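Local structure of enoyl-CoA hydratase/carnithine racemase (Thermus thermophilus JL-18, 6SL9) at the interface of chains A and B. The protein catalyses, as the crotonase-family isomerase PaaG, the oxepin-CoA-forming isomerisation of bacterial phenylacetic acid catabolism, a reaction also tied to tropodithietic acid metabolism. Coordinates in Å, arbitrary orientation; residue numbers count along the deposited sequence, not the author numbering. Chains: chain A/B, Enoyl-CoA hydratase/carnithine racemase.

Contact 1: the interface of chains A and B. Residues chain A 136-138; chain B 231, 234-235, 237, 240.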
loop_
_atom_site.group_PDB
_atom_site.type_symbol
_atom_site.label_atom_id
_atom_site.label_comp_id
_atom_site.label_asym_id
_atom_site.label_seq_id
_atom_site.Cartn_x
_atom_site.Cartn_y
_atom_site.Cartn_z
ATOM N N GLY A 136 5.895 -12.422 22.763
ATOM C CA GLY A 136 4.528 -12.027 23.144
ATOM C C GLY A 136 4.235 -10.533 23.057
ATOM O O GLY A 136 3.314 -10.076 23.709
ATOM N N LEU A 137 4.983 -9.832 22.193
ATOM C CA LEU A 137 4.799 -8.378 22.038
ATOM C C LEU A 137 4.281 -8.049 20.649
ATOM O O LEU A 137 4.261 -8.891 19.763
ATOM C CB LEU A 137 6.132 -7.694 22.330
ATOM C CG LEU A 137 6.646 -7.735 23.774
ATOM C CD1 LEU A 137 7.883 -6.849 23.906
ATOM C CD2 LEU A 137 5.596 -7.279 24.798
ATOM N N VAL A 138 3.880 -6.804 20.511
ATOM C CA VAL A 138 3.430 -6.245 19.214
ATOM C C VAL A 138 4.555 -5.469 18.557
ATOM O O VAL A 138 5.527 -5.083 19.230
ATOM C CB VAL A 138 2.207 -5.333 19.428
ATOM C CG1 VAL A 138 1.086 -6.029 20.158
ATOM C CG2 VAL A 138 2.570 -4.000 20.092
ATOM N N GLN B 231 1.445 -1.972 23.227
ATOM C CA GLN B 231 2.607 -2.651 23.814
ATOM C C GLN B 231 2.521 -2.625 25.336
ATOM O O GLN B 231 2.958 -3.605 25.980
ATOM C CB GLN B 231 3.907 -2.018 23.364
ATOM C CG GLN B 231 5.156 -2.852 23.626
ATOM C CD GLN B 231 5.210 -4.023 22.660
ATOM O OE1 GLN B 231 4.359 -4.946 22.692
ATOM N NE2 GLN B 231 6.140 -3.911 21.725
ATOM N N ALA B 234 0.353 -5.573 25.996
ATOM C CA ALA B 234 1.051 -6.841 25.723
ATOM C C ALA B 234 2.131 -7.124 26.796
ATOM O O ALA B 234 2.315 -8.264 27.233
ATOM C CB ALA B 234 1.676 -6.847 24.344
ATOM N N GLY B 235 2.774 -6.095 27.301
ATOM C CA GLY B 235 3.857 -6.215 28.276
ATOM C C GLY B 235 3.349 -6.694 29.619
ATOM O O GLY B 235 4.166 -7.198 30.392
ATOM N N THR B 237 1.024 -9.041 30.000
ATOM C CA THR B 237 0.485 -10.399 29.855
ATOM C C THR B 237 1.418 -11.428 30.534
ATOM O O THR B 237 2.665 -11.287 30.542
ATOM C CB THR B 237 0.227 -10.795 28.386
ATOM O OG1 THR B 237 1.467 -10.793 27.658
ATOM C CG2 THR B 237 -0.817 -9.909 27.741
ATOM N N HIS B 240 3.978 -12.541 27.864
ATOM C CA HIS B 240 5.231 -11.797 27.672
ATOM C C HIS B 240 6.278 -12.245 28.690
ATOM O O HIS B 240 7.459 -12.398 28.326
ATOM C CB HIS B 240 4.939 -10.299 27.742
ATOM C CG HIS B 240 6.228 -9.536 27.726
ATOM N ND1 HIS B 240 7.153 -9.685 26.712
ATOM C CD2 HIS B 240 6.767 -8.636 28.597
ATOM C CE1 HIS B 240 8.197 -8.928 26.988
ATOM N NE2 HIS B 240 7.999 -8.251 28.090
HETATM O O HOH W 1 1.302 -11.543 24.898
#
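The side-chain amide of B:Gln231 docks on the backbone of A:Val138 and uses both of its ends. Its carbonyl OE1 accepts from A:Val138 N at 2.9 Å, with 164° at the hydrogen and the donor lying in the carbonyl plane on a lone pair. Its NE2 gives a hydrogen bond to A:Val138 O at 2.8 Å, less regular, since that oxygen sits 27° out of the amide plane. The pair fixes which way round the amide faces; both bonds are to backbone atoms, while A:Val138 CG2 packs on B:Gln231 CD at 3.7 Å. A:Leu137 crosses the glutamine at about a right angle and pushes on to B:His240, where its CD2 methyl lies over one ring face, 3.7 Å from the centroid and offset toward the rim. The other branch, A:Leu137 CD1, meets B:His240 CE1 at 3.7 Å. B:Ala234 CB lies 3.7 Å from A:Gly136 O.

Further out, B:Gln231 has CG anti to its backbone N (chi1 -165°) and a bend at chi2, which turns the amide toward the chain A loop. A water links A:Gly136 O (2.8 Å) to B:Thr237 OG1. That hydroxyl also donates to B:Ala234 O at 2.7 Å and accepts from B:His240 N, tying the end of helix 220-235 to the start of helix 238-249. The site pins a chain A loop against this helical corner of chain B and so probably helps hold the subunits of the deposited trimer together.

Contact 2: the interface of chains A and B. Residues chain A 154, 157; chain B 117-118, 120, 150, 175, 178.
A:Ala154 and A:Gln157, one turn apart on helix 153-162, bury 53 and 45 Å² against chain B, and each offers it a carbonyl oxygen. The backbone O of A:Ala154 takes a hydrogen bond from B:His178 NE2 at 2.9 Å; the oxygen is within 4° of the imidazole plane, although the donor stands above the carbonyl plane. A:Ala154 CB rests at the edge of the B:Arg120 guanidinium. A:Gln157 leaves its helix with CG anti to the carbonyl carbon (chi1 -76°) and runs extended beyond it, bringing OE1 to B:Arg120 NH1 at 2.9 Å. This bond is nearly straight, 168° at the hydrogen, and in the guanidinium plane; the link from NH2 to the same oxygen is weak. The backbone O of B:Asp118 lies against the same amide, 3.5 Å from A:Gln157 CD.

The arginine is itself held on chain B: NH1 also donates to B:Gly117 O at 2.8 Å and NH2 to B:Gly175 O at 3.0 Å, both in its plane, while B:His178 CE1 lies over one face. B:Arg120 N donates to B:His178 ND1, consistent with NE2 being the donor that points across. A leucine in place of B:Arg120 would probably leave A:Gln157 OE1 and the carbonyls of B:Gly117 and B:Gly175 without these donors and let the glutamine amide turn. The site fastens a chain A helix to a braced polar surface of chain B, probably supporting the deposited trimer.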
loop_
_atom_site.group_PDB
_atom_site.type_symbol
_atom_site.label_atom_id
_atom_site.label_comp_id
_atom_site.label_asym_id
_atom_site.label_seq_id
_atom_site.Cartn_x
_atom_site.Cartn_y
_atom_site.Cartn_z
ATOM N N ALA A 154 -0.434 -7.950 2.970
ATOM C CA ALA A 154 -0.380 -9.430 2.965
ATOM C C ALA A 154 0.953 -9.920 3.510
ATOM O O ALA A 154 0.997 -10.797 4.396
ATOM C CB ALA A 154 -0.593 -9.948 1.557
ATOM N N GLN A 157 1.302 -9.122 7.325
ATOM C CA GLN A 157 0.607 -10.123 8.206
ATOM C C GLN A 157 1.525 -11.294 8.464
ATOM O O GLN A 157 1.662 -11.760 9.632
ATOM C CB GLN A 157 -0.661 -10.638 7.482
ATOM C CG GLN A 157 -1.754 -9.606 7.528
ATOM C CD GLN A 157 -2.886 -10.007 6.579
ATOM O OE1 GLN A 157 -2.676 -10.526 5.454
ATOM N NE2 GLN A 157 -4.048 -9.615 7.009
ATOM N N GLY B 117 -9.077 -13.533 6.308
ATOM C CA GLY B 117 -8.151 -14.367 7.059
ATOM C C GLY B 117 -6.872 -13.622 7.361
ATOM O O GLY B 117 -6.398 -12.870 6.516
ATOM N N ASP B 118 -6.258 -13.843 8.515
ATOM C CA ASP B 118 -4.911 -13.319 8.823
ATOM C C ASP B 118 -3.847 -14.027 8.024
ATOM O O ASP B 118 -2.899 -13.398 7.528
ATOM C CB ASP B 118 -4.617 -13.469 10.293
ATOM C CG ASP B 118 -5.562 -12.719 11.166
ATOM O OD1 ASP B 118 -5.782 -11.520 10.916
ATOM O OD2 ASP B 118 -6.119 -13.352 12.097
ATOM N N ARG B 120 -3.775 -17.022 4.876
ATOM C CA ARG B 120 -4.712 -17.542 3.865
ATOM C C ARG B 120 -3.999 -18.558 2.987
ATOM O O ARG B 120 -2.917 -18.292 2.462
ATOM C CB ARG B 120 -5.205 -16.356 3.046
ATOM C CG ARG B 120 -5.948 -15.322 3.871
ATOM C CD ARG B 120 -6.397 -14.092 3.110
ATOM N NE ARG B 120 -5.285 -13.388 2.488
ATOM C CZ ARG B 120 -4.464 -12.569 3.136
ATOM N NH1 ARG B 120 -4.694 -12.246 4.402
ATOM N NH2 ARG B 120 -3.455 -11.996 2.475
ATOM N N LEU B 150 -3.961 -5.258 0.260
ATOM C CA LEU B 150 -3.340 -6.577 0.054
ATOM C C LEU B 150 -2.547 -6.624 -1.249
ATOM O O LEU B 150 -1.507 -7.310 -1.244
ATOM C CB LEU B 150 -4.401 -7.671 0.072
ATOM C CG LEU B 150 -5.106 -7.905 1.401
ATOM C CD1 LEU B 150 -6.234 -8.886 1.201
ATOM C CD2 LEU B 150 -4.138 -8.410 2.461
ATOM N N GLY B 175 -0.433 -11.773 -3.412
ATOM C CA GLY B 175 -0.698 -11.637 -1.959
ATOM C C GLY B 175 -2.136 -11.906 -1.558
ATOM O O GLY B 175 -2.449 -11.816 -0.351
ATOM N N HIS B 178 -1.231 -16.658 1.041
ATOM C CA HIS B 178 0.161 -16.865 1.502
ATOM C C HIS B 178 0.764 -18.190 1.022
ATOM O O HIS B 178 1.972 -18.290 1.006
ATOM C CB HIS B 178 0.219 -16.759 3.022
ATOM C CG HIS B 178 -0.220 -15.415 3.543
ATOM N ND1 HIS B 178 -1.440 -15.255 4.145
ATOM C CD2 HIS B 178 0.424 -14.220 3.561
ATOM C CE1 HIS B 178 -1.489 -13.979 4.535
ATOM N NE2 HIS B 178 -0.390 -13.313 4.146
#

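Contact 3: the interface of chains A and B. Residues chain A 158, 162; chain B 119, 193, 197.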
loop_
_atom_site.group_PDB
_atom_site.type_symbol
_atom_site.label_atom_id
_atom_site.label_comp_id
_atom_site.label_asym_id
_atom_site.label_seq_id
_atom_site.Cartn_x
_atom_site.Cartn_y
_atom_site.Cartn_z
ATOM N N GLU A 158 2.081 -11.856 7.389
ATOM C CA GLU A 158 2.903 -13.079 7.571
ATOM C C GLU A 158 4.143 -12.735 8.408
ATOM O O GLU A 158 4.534 -13.480 9.304
ATOM C CB GLU A 158 3.281 -13.547 6.174
ATOM C CG GLU A 158 4.073 -14.828 6.121
ATOM C CD GLU A 158 4.319 -15.332 4.719
ATOM O OE1 GLU A 158 3.896 -14.677 3.702
ATOM O OE2 GLU A 158 4.939 -16.408 4.645
ATOM N N LEU A 162 4.071 -14.551 12.047
ATOM C CA LEU A 162 4.888 -15.759 12.091
ATOM C C LEU A 162 6.366 -15.468 12.375
ATOM O O LEU A 162 7.093 -16.403 12.630
ATOM C CB LEU A 162 4.725 -16.504 10.768
ATOM C CG LEU A 162 3.297 -16.959 10.461
ATOM C CD1 LEU A 162 3.249 -17.713 9.146
ATOM C CD2 LEU A 162 2.734 -17.792 11.615
ATOM N N LEU B 119 -3.996 -15.345 7.902
ATOM C CA LEU B 119 -3.164 -16.202 7.053
ATOM C C LEU B 119 -4.095 -16.995 6.166
ATOM O O LEU B 119 -5.104 -17.536 6.647
ATOM C CB LEU B 119 -2.249 -17.108 7.882
ATOM C CG LEU B 119 -1.194 -16.319 8.675
ATOM C CD1 LEU B 119 -0.446 -17.141 9.655
ATOM C CD2 LEU B 119 -0.217 -15.636 7.756
ATOM N N LEU B 193 -1.334 -25.297 10.482
ATOM C CA LEU B 193 -0.957 -23.890 10.747
ATOM C C LEU B 193 -1.859 -23.321 11.859
ATOM O O LEU B 193 -1.380 -22.662 12.773
ATOM C CB LEU B 193 -1.115 -23.091 9.451
ATOM C CG LEU B 193 -0.913 -21.575 9.571
ATOM C CD1 LEU B 193 0.465 -21.279 10.075
ATOM C CD2 LEU B 193 -1.157 -20.871 8.257
ATOM N N LEU B 197 -0.749 -21.709 15.474
ATOM C CA LEU B 197 -1.216 -20.403 15.985
ATOM C C LEU B 197 -1.929 -20.564 17.314
ATOM O O LEU B 197 -1.838 -19.714 18.144
ATOM C CB LEU B 197 -2.101 -19.704 14.951
ATOM C CG LEU B 197 -1.362 -19.275 13.678
ATOM C CD1 LEU B 197 -2.336 -19.006 12.566
ATOM C CD2 LEU B 197 -0.517 -18.024 13.943
#
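A:Glu158 and A:Leu162 stand one turn apart on helix 153-162, which A:Leu162 closes with a phi of -103°, and they face B:Leu119, in the extended backbone of strand 119-123, and B:Leu193 and B:Leu197 on helix 186-197. The contact is apolar packing, and A:Leu162 carries most of it on its side, with 53 Å² buried. Its side chain and that of B:Leu119 reach toward each other tip to tip, and B:Leu119 CD1 sits in the fork of A:Leu162, 3.8 Å from each of CG, CD1 and CD2. Both leucines place CG anti to the carbonyl carbon, chi1 -61° in A:Leu162, which directs the branched end of that chain away from its helix and into chain B. A:Leu162 CD2 also reaches B:Leu197, whose side chain crosses it at about a right angle. B:Leu193 flanks the same branch more loosely, its CD1 methyl 4.4 Å from A:Leu162 CD2. The two methyls of B:Leu119 divide their work: CD1 packs on the A:Leu162 tip, whereas CD2 lies against the helix backbone at A:Glu158 CA, 4.0 Å away. Strand and helix of chain B thus converge on the A:Leu162 tip from neighbouring directions, and on the helix side the contact ends with A:Leu162 CD2 4.0 Å from B:Leu197 CD2.

Contacts 2 and 3 are neighbours, their C-alpha centres about 9 Å apart, and they share two elements: helix 153-162 of chain A and strand 119-123 of chain B, where consecutive residues B:Leu119 and B:Arg120 serve an apolar and a polar patch respectively. Contact 1 lies about 18 Å from contact 3 and 22 Å from contact 2, and uses a chain A loop, residues 136-138, instead of helix 153-162, with the C-terminal helices of chain B. Well-separated attachments of this kind would probably limit rocking between the subunits. The deposited assembly is a trimer, consistent with the trimeric units common among crotonases, so this interface is plausibly biological.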